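Local coordinates for protein computational Design of Enzyme (Synthetic construct, PDB 3TP4) that is a computationally designed enzyme, probably built to present an activated serine in a catalytic triad on a TIM-barrel scaffold that carries an Ig-like domain, at residues G29-F34 with F351-A355; I151-A155 with V210-L214; S179-W183 with P219-F223; G236-V240 with Q372-H376; V386-P390 with A431-P435. All blocks are in the same frame, centred on the assembly; numbering follows the deposited sequence.

Contact 1: residues G29-F34 with F351-A355; sequences GEGILF and FTLFA
The phenyl ring of F351 takes G31 on one of its faces, with G31 CA 3.9 Å from the ring centroid in a CH-pi contact. I32 N lies over the rim of that same face, while the carbonyl oxygen of G29 comes in at the ring edge. At the other end of the contact, F354 carries the CB of F34 over one face, and the carbonyl oxygen of T352 from its own segment sits at its edge. The F34 and F354 rings are inclined by only 25° but are slid apart, with centroids 5.2 Å from each other, so they hardly overlap. F351 turns back over G31 because its CG is trans to the backbone N (chi1 -168°); CE2 then meets I32 CG2 at 3.6 Å. An alanine in place of F351 is likely to strip the cover from G31 and leave I32 CG2 without its aromatic neighbour. Between the rings the backbones pair as parallel strands. I32 N bonds F351 O at 2.9 Å, L353 N returns to I32 O at 2.9 Å, and F34 N reaches L353 O at 3.0 Å in the carbonyl plane. On the face of L33 and L353, CD2 of the former touches CD1 of the latter at 3.8 Å. F343 meets F34 edge-to-face, and T352 OG1 is tied to Y346 O and D349 O. The short strand 352-353 thus joins strand 32-37 of the TIM barrel late in the chain: straight amide bonds fix its alignment, and an aromatic side chain packs at each end of the pairing.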
# COMPACT_ATOMS: atom_id res chain seq x y z
N GLY A 29 13.40 -9.38 -11.59
CA GLY A 29 14.67 -9.65 -12.25
C GLY A 29 14.55 -10.01 -13.72
O GLY A 29 15.53 -9.98 -14.44
N GLU A 30 13.34 -10.37 -14.17
CA GLU A 30 13.12 -10.74 -15.57
C GLU A 30 12.63 -9.54 -16.37
O GLU A 30 13.04 -9.33 -17.50
CB GLU A 30 12.11 -11.89 -15.67
CG GLU A 30 12.58 -13.17 -14.99
CD GLU A 30 13.90 -13.68 -15.55
OE1 GLU A 30 13.99 -13.85 -16.79
OE2 GLU A 30 14.84 -13.90 -14.76
N GLY A 31 11.73 -8.77 -15.78
CA GLY A 31 11.24 -7.54 -16.38
C GLY A 31 10.50 -6.76 -15.32
O GLY A 31 10.06 -7.33 -14.31
N ILE A 32 10.36 -5.46 -15.52
CA ILE A 32 9.70 -4.64 -14.52
C ILE A 32 8.47 -3.97 -15.16
O ILE A 32 8.59 -3.29 -16.19
CB ILE A 32 10.68 -3.63 -13.89
CG1 ILE A 32 10.03 -2.91 -12.69
CG2 ILE A 32 11.19 -2.65 -14.94
CD1 ILE A 32 11.04 -2.21 -11.77
N LEU A 33 7.30 -4.21 -14.59
CA LEU A 33 6.08 -3.66 -15.16
C LEU A 33 6.05 -2.14 -14.99
O LEU A 33 6.20 -1.62 -13.88
CB LEU A 33 4.81 -4.24 -14.51
CG LEU A 33 4.50 -5.71 -14.18
CD1 LEU A 33 3.05 -6.05 -14.52
CD2 LEU A 33 5.44 -6.72 -14.76
N PHE A 34 5.84 -1.43 -16.09
CA PHE A 34 5.66 0.01 -16.00
C PHE A 34 4.22 0.35 -15.62
O PHE A 34 3.27 -0.16 -16.23
CB PHE A 34 5.99 0.71 -17.33
CG PHE A 34 5.60 2.16 -17.33
CD1 PHE A 34 6.32 3.08 -16.58
CD2 PHE A 34 4.48 2.60 -18.05
CE1 PHE A 34 5.96 4.42 -16.57
CE2 PHE A 34 4.11 3.93 -18.04
CZ PHE A 34 4.84 4.85 -17.32
N PHE A 351 13.42 -4.69 -21.09
CA PHE A 351 13.26 -4.96 -19.67
C PHE A 351 11.95 -4.40 -19.10
O PHE A 351 11.42 -4.93 -18.14
CB PHE A 351 14.50 -4.51 -18.87
CG PHE A 351 14.52 -5.02 -17.45
CD1 PHE A 351 14.82 -6.34 -17.17
CD2 PHE A 351 14.22 -4.17 -16.39
CE1 PHE A 351 14.82 -6.81 -15.87
CE2 PHE A 351 14.22 -4.64 -15.09
CZ PHE A 351 14.52 -5.96 -14.83
N THR A 352 11.41 -3.34 -19.71
CA THR A 352 10.14 -2.77 -19.23
C THR A 352 8.93 -3.45 -19.84
O THR A 352 8.84 -3.59 -21.05
CB THR A 352 10.04 -1.25 -19.51
OG1 THR A 352 10.23 -1.02 -20.92
CG2 THR A 352 11.11 -0.49 -18.70
N LEU A 353 7.97 -3.85 -18.99
CA LEU A 353 6.80 -4.57 -19.49
C LEU A 353 5.58 -3.68 -19.51
O LEU A 353 5.30 -2.94 -18.57
CB LEU A 353 6.53 -5.83 -18.66
CG LEU A 353 7.67 -6.85 -18.64
CD1 LEU A 353 7.36 -8.02 -17.72
CD2 LEU A 353 7.95 -7.35 -20.05
N PHE A 354 4.85 -3.77 -20.62
CA PHE A 354 3.60 -3.05 -20.77
C PHE A 354 2.44 -4.05 -20.88
O PHE A 354 2.67 -5.26 -20.85
CB PHE A 354 3.70 -2.10 -21.97
CG PHE A 354 4.56 -0.90 -21.69
CD1 PHE A 354 5.92 -1.04 -21.42
CD2 PHE A 354 4.01 0.38 -21.67
CE1 PHE A 354 6.72 0.05 -21.14
CE2 PHE A 354 4.79 1.48 -21.38
CZ PHE A 354 6.15 1.32 -21.11
N ALA A 355 1.22 -3.54 -20.99
CA ALA A 355 0.01 -4.38 -20.95
C ALA A 355 0.05 -5.62 -21.83
O ALA A 355 -0.28 -6.72 -21.37
CB ALA A 355 -1.21 -3.55 -21.30

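Contact 2: residues I151-A155 with V210-L214; sequences IAELA and VSNFL
N212 and F213 turn their side chains toward helix 141-157 by different first torsions. In N212, CG stands between its own N and carbonyl carbon (chi1 59°), which swings the amide toward the carbonyl of A155. In F213, CG is trans to the carbonyl carbon (chi1 -82°), carrying the ring toward I151 and A155. The amide donates through ND2 to A155 O at 3.2 Å. That bond is bent, 145° at the hydrogen, and the donor lies above the carbonyl plane. The same ND2 also serves I166 O, so one nitrogen links the helix to the chain leading into strand 168-174. A155 CB carries much of the packing: it lies 3.7 Å from N212 OD1, 3.7 Å from F213 CE1 and 4.0 Å from V210 CG1. I151 CG2 approaches the edge of the F213 ring, 3.7 Å from CE2, with the two side chains crossing at roughly a right angle. V210 supports this ring from within its own segment, its CG1 lying over one face toward the rim, while its other methyl, CG2, meets A152 CB at 4.0 Å. L204 of helix 190-207 touches I151, A152 and F213, and F170 stacks with F213. Helix 141-157 is thereby packed against the start of barrel strand 213-217, next to strand 168-174 in the parallel sheet. Since A155 belongs to the last turn of its helix, its carbonyl probably bears some of the negative helix-end charge, and the N212 amide offers a matching N-H within an otherwise apolar interface.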
# COMPACT_ATOMS: atom_id res chain seq x y z
N ILE A 151 -14.31 1.10 0.63
CA ILE A 151 -13.24 0.37 -0.05
C ILE A 151 -13.65 -1.08 -0.25
O ILE A 151 -13.42 -1.68 -1.30
CB ILE A 151 -11.90 0.50 0.71
CG1 ILE A 151 -11.37 1.94 0.58
CG2 ILE A 151 -10.87 -0.51 0.20
CD1 ILE A 151 -10.18 2.25 1.47
N ALA A 152 -14.29 -1.66 0.77
CA ALA A 152 -14.77 -3.03 0.66
C ALA A 152 -15.82 -3.13 -0.46
O ALA A 152 -15.88 -4.13 -1.19
CB ALA A 152 -15.34 -3.51 1.99
N GLU A 153 -16.64 -2.10 -0.59
CA GLU A 153 -17.64 -2.03 -1.66
C GLU A 153 -16.96 -2.04 -3.02
O GLU A 153 -17.39 -2.73 -3.95
CB GLU A 153 -18.47 -0.75 -1.51
CG GLU A 153 -19.55 -0.82 -0.45
CD GLU A 153 -20.76 -1.61 -0.91
OE1 GLU A 153 -20.75 -2.10 -2.07
OE2 GLU A 153 -21.72 -1.75 -0.13
N LEU A 154 -15.90 -1.25 -3.15
CA LEU A 154 -15.16 -1.18 -4.41
C LEU A 154 -14.56 -2.54 -4.73
O LEU A 154 -14.66 -3.03 -5.86
CB LEU A 154 -14.04 -0.15 -4.31
CG LEU A 154 -13.06 -0.17 -5.50
CD1 LEU A 154 -13.75 0.33 -6.76
CD2 LEU A 154 -11.82 0.65 -5.19
N ALA A 155 -13.94 -3.15 -3.73
CA ALA A 155 -13.36 -4.47 -3.89
C ALA A 155 -14.40 -5.44 -4.47
O ALA A 155 -14.13 -6.13 -5.45
CB ALA A 155 -12.82 -4.99 -2.56
N VAL A 210 -13.14 -9.21 2.42
CA VAL A 210 -12.46 -8.89 1.17
C VAL A 210 -11.48 -10.01 0.83
O VAL A 210 -10.68 -10.42 1.67
CB VAL A 210 -11.71 -7.55 1.26
CG1 VAL A 210 -10.81 -7.35 0.03
CG2 VAL A 210 -12.70 -6.41 1.40
N SER A 211 -11.56 -10.51 -0.40
CA SER A 211 -10.74 -11.65 -0.78
C SER A 211 -9.91 -11.42 -2.04
O SER A 211 -9.22 -12.33 -2.50
CB SER A 211 -11.63 -12.90 -0.96
OG SER A 211 -12.51 -12.72 -2.05
N ASN A 212 -9.97 -10.21 -2.59
CA ASN A 212 -9.23 -9.92 -3.83
C ASN A 212 -8.19 -8.81 -3.67
O ASN A 212 -7.85 -8.13 -4.63
CB ASN A 212 -10.19 -9.63 -5.01
CG ASN A 212 -11.12 -8.46 -4.74
OD1 ASN A 212 -11.63 -8.30 -3.64
ND2 ASN A 212 -11.35 -7.62 -5.76
N PHE A 213 -7.69 -8.63 -2.44
CA PHE A 213 -6.62 -7.68 -2.17
C PHE A 213 -5.26 -8.36 -1.90
O PHE A 213 -5.17 -9.38 -1.19
CB PHE A 213 -6.94 -6.79 -0.96
CG PHE A 213 -7.82 -5.62 -1.27
CD1 PHE A 213 -8.34 -5.43 -2.53
CD2 PHE A 213 -8.12 -4.69 -0.28
CE1 PHE A 213 -9.15 -4.34 -2.79
CE2 PHE A 213 -8.93 -3.61 -0.53
CZ PHE A 213 -9.45 -3.44 -1.80
N LEU A 214 -4.22 -7.76 -2.46
CA LEU A 214 -2.85 -7.94 -2.00
C LEU A 214 -2.50 -6.63 -1.31
O LEU A 214 -2.96 -5.57 -1.72
CB LEU A 214 -1.91 -8.19 -3.18
CG LEU A 214 -2.18 -9.47 -3.98
CD1 LEU A 214 -1.22 -9.63 -5.16
CD2 LEU A 214 -2.13 -10.71 -3.05

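Contact 3: residues S179-W183 with P219-F223; sequences SWFWW and PGGGF. With ACY (acetic acid), chain C.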
# COMPACT_ATOMS: atom_id res chain seq x y z
N SER A 179 9.13 14.73 -2.36
CA SER A 179 9.99 13.94 -3.26
C SER A 179 10.43 12.61 -2.64
O SER A 179 10.83 11.68 -3.37
CB SER A 179 11.22 14.73 -3.71
OG SER A 179 10.99 15.36 -4.96
N TRP A 180 10.40 12.52 -1.31
CA TRP A 180 10.78 11.29 -0.63
C TRP A 180 9.60 10.61 0.04
O TRP A 180 9.72 9.46 0.45
CB TRP A 180 11.89 11.52 0.40
CG TRP A 180 13.11 12.18 -0.17
CD1 TRP A 180 13.55 13.46 0.09
CD2 TRP A 180 14.03 11.61 -1.10
NE1 TRP A 180 14.70 13.70 -0.62
CE2 TRP A 180 15.02 12.59 -1.36
CE3 TRP A 180 14.13 10.36 -1.74
CZ2 TRP A 180 16.10 12.36 -2.23
CZ3 TRP A 180 15.20 10.14 -2.61
CH2 TRP A 180 16.17 11.14 -2.84
N PHE A 181 8.49 11.33 0.20
CA PHE A 181 7.22 10.73 0.60
C PHE A 181 7.21 10.03 1.97
O PHE A 181 6.55 9.01 2.14
CB PHE A 181 6.75 9.71 -0.47
CG PHE A 181 6.71 10.26 -1.88
CD1 PHE A 181 5.58 10.89 -2.37
CD2 PHE A 181 7.80 10.11 -2.72
CE1 PHE A 181 5.54 11.38 -3.67
CE2 PHE A 181 7.78 10.60 -4.03
CZ PHE A 181 6.65 11.24 -4.50
N TRP A 182 7.93 10.56 2.96
CA TRP A 182 7.81 9.99 4.30
C TRP A 182 6.58 10.60 4.96
O TRP A 182 6.40 11.82 4.93
CB TRP A 182 9.01 10.32 5.19
CG TRP A 182 10.36 9.82 4.75
CD1 TRP A 182 10.78 9.57 3.48
CD2 TRP A 182 11.46 9.54 5.61
NE1 TRP A 182 12.10 9.15 3.50
CE2 TRP A 182 12.53 9.12 4.79
CE3 TRP A 182 11.66 9.60 6.99
CZ2 TRP A 182 13.78 8.76 5.32
CZ3 TRP A 182 12.89 9.24 7.51
CH2 TRP A 182 13.93 8.83 6.68
N TRP A 183 5.74 9.78 5.58
CA TRP A 183 4.60 10.33 6.32
C TRP A 183 5.10 10.73 7.69
O TRP A 183 5.35 9.87 8.54
CB TRP A 183 3.49 9.28 6.48
CG TRP A 183 2.22 9.86 7.06
CD1 TRP A 183 1.94 11.19 7.24
CD2 TRP A 183 1.07 9.14 7.51
NE1 TRP A 183 0.68 11.34 7.79
CE2 TRP A 183 0.12 10.10 7.96
CE3 TRP A 183 0.74 7.78 7.59
CZ2 TRP A 183 -1.12 9.73 8.47
CZ3 TRP A 183 -0.50 7.42 8.10
CH2 TRP A 183 -1.41 8.39 8.54
N PRO A 219 7.37 2.91 2.70
CA PRO A 219 7.47 3.97 3.71
C PRO A 219 8.03 5.29 3.16
O PRO A 219 8.15 6.24 3.92
CB PRO A 219 8.43 3.37 4.74
CG PRO A 219 9.35 2.53 3.92
CD PRO A 219 8.48 1.95 2.81
N GLY A 220 8.36 5.33 1.87
CA GLY A 220 8.96 6.52 1.29
C GLY A 220 10.20 6.15 0.49
O GLY A 220 10.26 5.06 -0.08
N GLY A 221 11.19 7.03 0.46
CA GLY A 221 12.43 6.76 -0.25
C GLY A 221 13.61 7.55 0.28
O GLY A 221 13.47 8.37 1.19
N GLY A 222 14.78 7.30 -0.31
CA GLY A 222 16.01 7.96 0.09
C GLY A 222 16.47 7.51 1.46
O GLY A 222 16.65 8.34 2.36
N PHE A 223 16.66 6.21 1.62
CA PHE A 223 17.07 5.65 2.90
C PHE A 223 18.56 5.38 3.01
O PHE A 223 19.06 5.07 4.09
CB PHE A 223 16.25 4.37 3.21
CG PHE A 223 14.77 4.64 3.34
CD1 PHE A 223 14.28 5.26 4.48
CD2 PHE A 223 13.89 4.32 2.32
CE1 PHE A 223 12.92 5.53 4.61
CE2 PHE A 223 12.54 4.59 2.44
CZ PHE A 223 12.04 5.19 3.58
C ACY C . 10.89 15.32 0.85
O ACY C . 10.27 14.21 0.78
OXT ACY C . 11.29 15.76 1.97
CH3 ACY C . 11.28 16.05 -0.40
O HOH W 1 5.75 6.95 5.23
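W182 NE1 donates to G221 O at 2.8 Å, and the bond is almost straight, 174° at the hydrogen. The oxygen lies in the plane of the indole, so the bond meets the N-H edge head-on. The second side-chain contact is made by the benzo part of that indole, whose CZ2 rests 3.4 Å from F223 CE1. The two planes differ by 22°, but the rings are displaced, with the F223 centroid 5.0 Å from that of the five-membered ring. Alongside, W180 O receives a weak bond from G221 N at 2.8 Å, and W180 CE3 comes to 3.4 Å from G222 N. This closeness depends on glycine: a CB on G220 would run into W182 CD1 and W180 O, and one on G222 into W180 CE3. A leucine replacing W182 would probably leave G221 O without its indole donor and uncover the side of F223 it now lines. A water bridges the backbones further along, accepting from W183 N at 2.9 Å and donating to P219 O. Beyond this shell, Y187 stacks on W182 and gives its OH to P219 O, while D263 holds F223 N. A bound acetic acid molecule, probably from the crystallisation liquor, accepts from W180 N at 2.7 Å. These loops follow strands 168-174 and 213-217, at the C-terminal strand ends where TIM barrels have their active sites. W180 and W182 also touch a crystal neighbour, so part of their setting may reflect the lattice. Chemically, one straight indole N-H...O bond, one weak peptide N-H...O bond and a water bridge join the loops, with the offset W182-F223 pair beside them.

Contact 4: residues G236-V240 with Q372-H376; sequences GDAFV and QPVVH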
# COMPACT_ATOMS: atom_id res chain seq x y z
N GLY A 236 4.48 -5.47 9.66
CA GLY A 236 4.75 -6.85 10.03
C GLY A 236 4.50 -7.85 8.91
O GLY A 236 3.68 -7.60 8.03
N ASP A 237 5.18 -8.99 8.98
CA ASP A 237 5.07 -10.02 7.95
C ASP A 237 3.65 -10.54 7.73
O ASP A 237 3.28 -10.91 6.61
CB ASP A 237 5.97 -11.21 8.27
CG ASP A 237 7.44 -10.83 8.35
OD1 ASP A 237 7.81 -9.73 7.92
OD2 ASP A 237 8.22 -11.67 8.85
N ALA A 238 2.84 -10.58 8.79
CA ALA A 238 1.48 -11.09 8.66
C ALA A 238 0.55 -10.09 7.98
O ALA A 238 -0.62 -10.38 7.76
CB ALA A 238 0.92 -11.46 10.03
N PHE A 239 1.08 -8.92 7.64
CA PHE A 239 0.22 -7.82 7.19
C PHE A 239 0.57 -7.22 5.83
O PHE A 239 -0.25 -6.49 5.26
CB PHE A 239 0.21 -6.71 8.25
CG PHE A 239 -0.37 -7.16 9.56
CD1 PHE A 239 -1.74 -7.20 9.74
CD2 PHE A 239 0.45 -7.58 10.59
CE1 PHE A 239 -2.29 -7.64 10.94
CE2 PHE A 239 -0.09 -8.02 11.80
CZ PHE A 239 -1.47 -8.04 11.97
N VAL A 240 1.75 -7.52 5.32
CA VAL A 240 2.24 -6.93 4.07
C VAL A 240 2.60 -8.00 3.03
O VAL A 240 3.32 -8.94 3.36
CB VAL A 240 3.50 -6.08 4.33
CG1 VAL A 240 4.06 -5.52 3.01
CG2 VAL A 240 3.20 -4.94 5.32
N GLN A 372 -0.39 -16.98 9.49
CA GLN A 372 0.46 -17.05 10.68
C GLN A 372 -0.28 -16.49 11.89
O GLN A 372 -0.87 -15.41 11.83
CB GLN A 372 1.83 -16.37 10.46
CG GLN A 372 1.79 -14.88 10.13
CD GLN A 372 3.14 -14.34 9.63
OE1 GLN A 372 3.33 -14.09 8.43
NE2 GLN A 372 4.09 -14.15 10.56
N PRO A 373 -0.28 -17.24 13.00
CA PRO A 373 -0.88 -16.70 14.22
C PRO A 373 -0.19 -15.39 14.61
O PRO A 373 1.03 -15.28 14.49
CB PRO A 373 -0.60 -17.79 15.26
CG PRO A 373 -0.50 -19.06 14.44
CD PRO A 373 0.17 -18.64 13.16
N VAL A 374 -0.96 -14.40 15.03
CA VAL A 374 -0.39 -13.10 15.40
C VAL A 374 -1.12 -12.51 16.61
O VAL A 374 -2.32 -12.70 16.78
CB VAL A 374 -0.45 -12.12 14.19
CG1 VAL A 374 -1.90 -11.83 13.80
CG2 VAL A 374 0.30 -10.84 14.50
N VAL A 375 -0.38 -11.83 17.48
CA VAL A 375 -1.01 -11.07 18.55
C VAL A 375 -0.48 -9.64 18.53
O VAL A 375 0.73 -9.41 18.39
CB VAL A 375 -0.87 -11.75 19.95
CG1 VAL A 375 0.60 -11.92 20.36
CG2 VAL A 375 -1.63 -10.95 21.02
N HIS A 376 -1.38 -8.68 18.63
CA HIS A 376 -0.95 -7.30 18.79
C HIS A 376 -1.96 -6.51 19.64
O HIS A 376 -3.15 -6.84 19.70
CB HIS A 376 -0.69 -6.60 17.44
CG HIS A 376 -1.88 -6.56 16.53
ND1 HIS A 376 -2.62 -5.42 16.33
CD2 HIS A 376 -2.43 -7.52 15.75
CE1 HIS A 376 -3.59 -5.68 15.47
NE2 HIS A 376 -3.50 -6.95 15.10
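F239 and H376 form the buried, fixed side of this contact. Their rings stand perpendicular, with planes at 90°, in an offset edge-to-face pair: the edge of F239 is turned to the face of H376, centroids 5.5 Å apart. F239 CZ lies 3.9 Å from H376 NE2, and its neighbour CE2 is 3.9 Å from V374 CG2. V374 presents that methyl because CG2 is trans to the backbone N, which directs it at F239 from the opposite direction. The imidazole is held in its rotation by two acids of helix 190-207, with E202 OE2 at NE2 and E195 OE1 at ND1; two carboxylates at once would be expected to favour a protonated ring. The same helix borders F239 through R198 and E202. Toward solvent the fit depends on an exposed residue. Q372 extends beyond its CG across A238, and A238 CB touches Q372 CG at 3.5 Å, a close approach but one at the exposed rim. The amide end makes no hydrogen bond to segment 236-240; its OE1 lies 3.5 Å from A238 CA and 3.9 Å from D237 CB. D237 has its polar partners on its own side, K274 and Y234 at OD1. In total the two segments bury 235 Å², a modest area in which apolar carbon and one aromatic pair make up the buried part. Loop 236-240 precedes barrel strand 242-249, while 374-379 is an outermost strand of the mixed sheet, so the arrangement is that of an interdomain seam between a TIM barrel and an Ig-like beta-sandwich.

Contact 5: residues V386-P390 with A431-P435; sequences VASAP and APWSP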
# COMPACT_ATOMS: atom_id res chain seq x y z
N VAL A 386 -1.76 7.44 26.90
CA VAL A 386 -3.15 7.27 27.34
C VAL A 386 -3.66 8.50 28.08
O VAL A 386 -3.02 8.98 29.03
CB VAL A 386 -3.31 6.01 28.22
CG1 VAL A 386 -2.07 5.81 29.08
CG2 VAL A 386 -4.57 6.11 29.09
N ALA A 387 -4.81 9.01 27.66
CA ALA A 387 -5.32 10.29 28.14
C ALA A 387 -6.22 10.19 29.36
O ALA A 387 -6.05 10.92 30.34
CB ALA A 387 -6.04 11.03 27.01
N SER A 388 -7.19 9.28 29.31
CA SER A 388 -8.18 9.19 30.37
C SER A 388 -8.19 7.82 31.04
O SER A 388 -7.72 6.83 30.47
CB SER A 388 -9.57 9.51 29.82
OG SER A 388 -9.91 8.65 28.74
N ALA A 389 -8.74 7.78 32.25
CA ALA A 389 -8.95 6.52 32.94
C ALA A 389 -10.43 6.42 33.29
O ALA A 389 -11.05 7.40 33.69
CB ALA A 389 -8.09 6.45 34.19
N PRO A 390 -11.01 5.22 33.10
CA PRO A 390 -10.29 4.09 32.54
C PRO A 390 -10.13 4.25 31.03
O PRO A 390 -10.86 5.02 30.39
CB PRO A 390 -11.21 2.89 32.83
CG PRO A 390 -12.28 3.41 33.74
CD PRO A 390 -12.40 4.87 33.44
N ALA A 431 -10.41 -5.19 28.03
CA ALA A 431 -10.60 -4.96 29.47
C ALA A 431 -10.37 -3.48 29.73
O ALA A 431 -9.62 -2.82 29.00
CB ALA A 431 -9.61 -5.79 30.29
N PRO A 432 -11.01 -2.95 30.78
CA PRO A 432 -10.74 -1.55 31.15
C PRO A 432 -9.38 -1.46 31.84
O PRO A 432 -8.98 -2.43 32.49
CB PRO A 432 -11.87 -1.24 32.14
CG PRO A 432 -12.19 -2.59 32.77
CD PRO A 432 -12.00 -3.60 31.66
N TRP A 433 -8.68 -0.35 31.70
CA TRP A 433 -7.41 -0.15 32.41
C TRP A 433 -7.35 1.26 33.01
O TRP A 433 -7.47 2.25 32.29
CB TRP A 433 -6.21 -0.39 31.49
CG TRP A 433 -4.87 -0.10 32.12
CD1 TRP A 433 -4.47 -0.39 33.41
CD2 TRP A 433 -3.76 0.56 31.50
NE1 TRP A 433 -3.18 0.05 33.61
CE2 TRP A 433 -2.73 0.64 32.46
CE3 TRP A 433 -3.55 1.10 30.23
CZ2 TRP A 433 -1.49 1.23 32.17
CZ3 TRP A 433 -2.32 1.68 29.95
CH2 TRP A 433 -1.31 1.74 30.92
N SER A 434 -7.16 1.35 34.32
CA SER A 434 -7.05 2.64 35.00
C SER A 434 -5.63 2.83 35.52
O SER A 434 -5.34 2.49 36.66
CB SER A 434 -8.04 2.71 36.17
OG SER A 434 -9.37 2.54 35.72
N PRO A 435 -4.74 3.36 34.68
CA PRO A 435 -3.31 3.48 35.03
C PRO A 435 -3.09 3.97 36.47
O PRO A 435 -3.42 5.12 36.77
CB PRO A 435 -2.79 4.49 34.03
CG PRO A 435 -3.66 4.33 32.83
CD PRO A 435 -5.03 3.95 33.36
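W433 O is approached by P390 CA at 3.4 Å, a CA-H...O contact whose angle at the hydrogen is only 122°, and this is the shortest polar approach between the backbones here. The neighbouring S434 OG lies against the pyrrolidine ring of P390, 3.4 Å from CB, its hydroxyl swung trans to the carbonyl carbon. P390 follows a cis peptide bond, and its CB also faces P432 CB at 4.2 Å. The turn leads into strand 391-398, the antiparallel partner of strand 429-433 in the Ig-like sandwich, where W433 and T391 share backbone bonding. Inside, the W433 indole is buried among V393, L419 and V464, and V386 CG1 reaches its CZ3 at 4.2 Å. P435 of the same segment lies over the indole, its CG 3.7 Å above the ring plane of W433 and over the centre. V386 CG2 touches that P435 CG from the other segment at 4.2 Å, and A389 CB meets P435 CD at 4.0 Å.

Contacts 1, 2 and 3 belong to the barrel, contact 5 lies within the Ig-like domain, and contact 4 joins the two domains. Contacts 2 and 3 nest inside the chain loop closed by contact 1, and their own segments alternate. Contacts 1 and 2 reach the same parallel sheet with centres 25 Å apart; contacts 2 and 3 lie on opposite sides of the chain's centre, 26 Å apart. Contact 4 comes within about 7 Å of contact 2, nearest atoms, and shares a sheet with contact 5, centres 26 Å apart. S70, H37 and E320, which have charge-relay geometry and are probably the designed triad, lie near, without touching, F34 of contact 1; the acetic acid sits at contact 3.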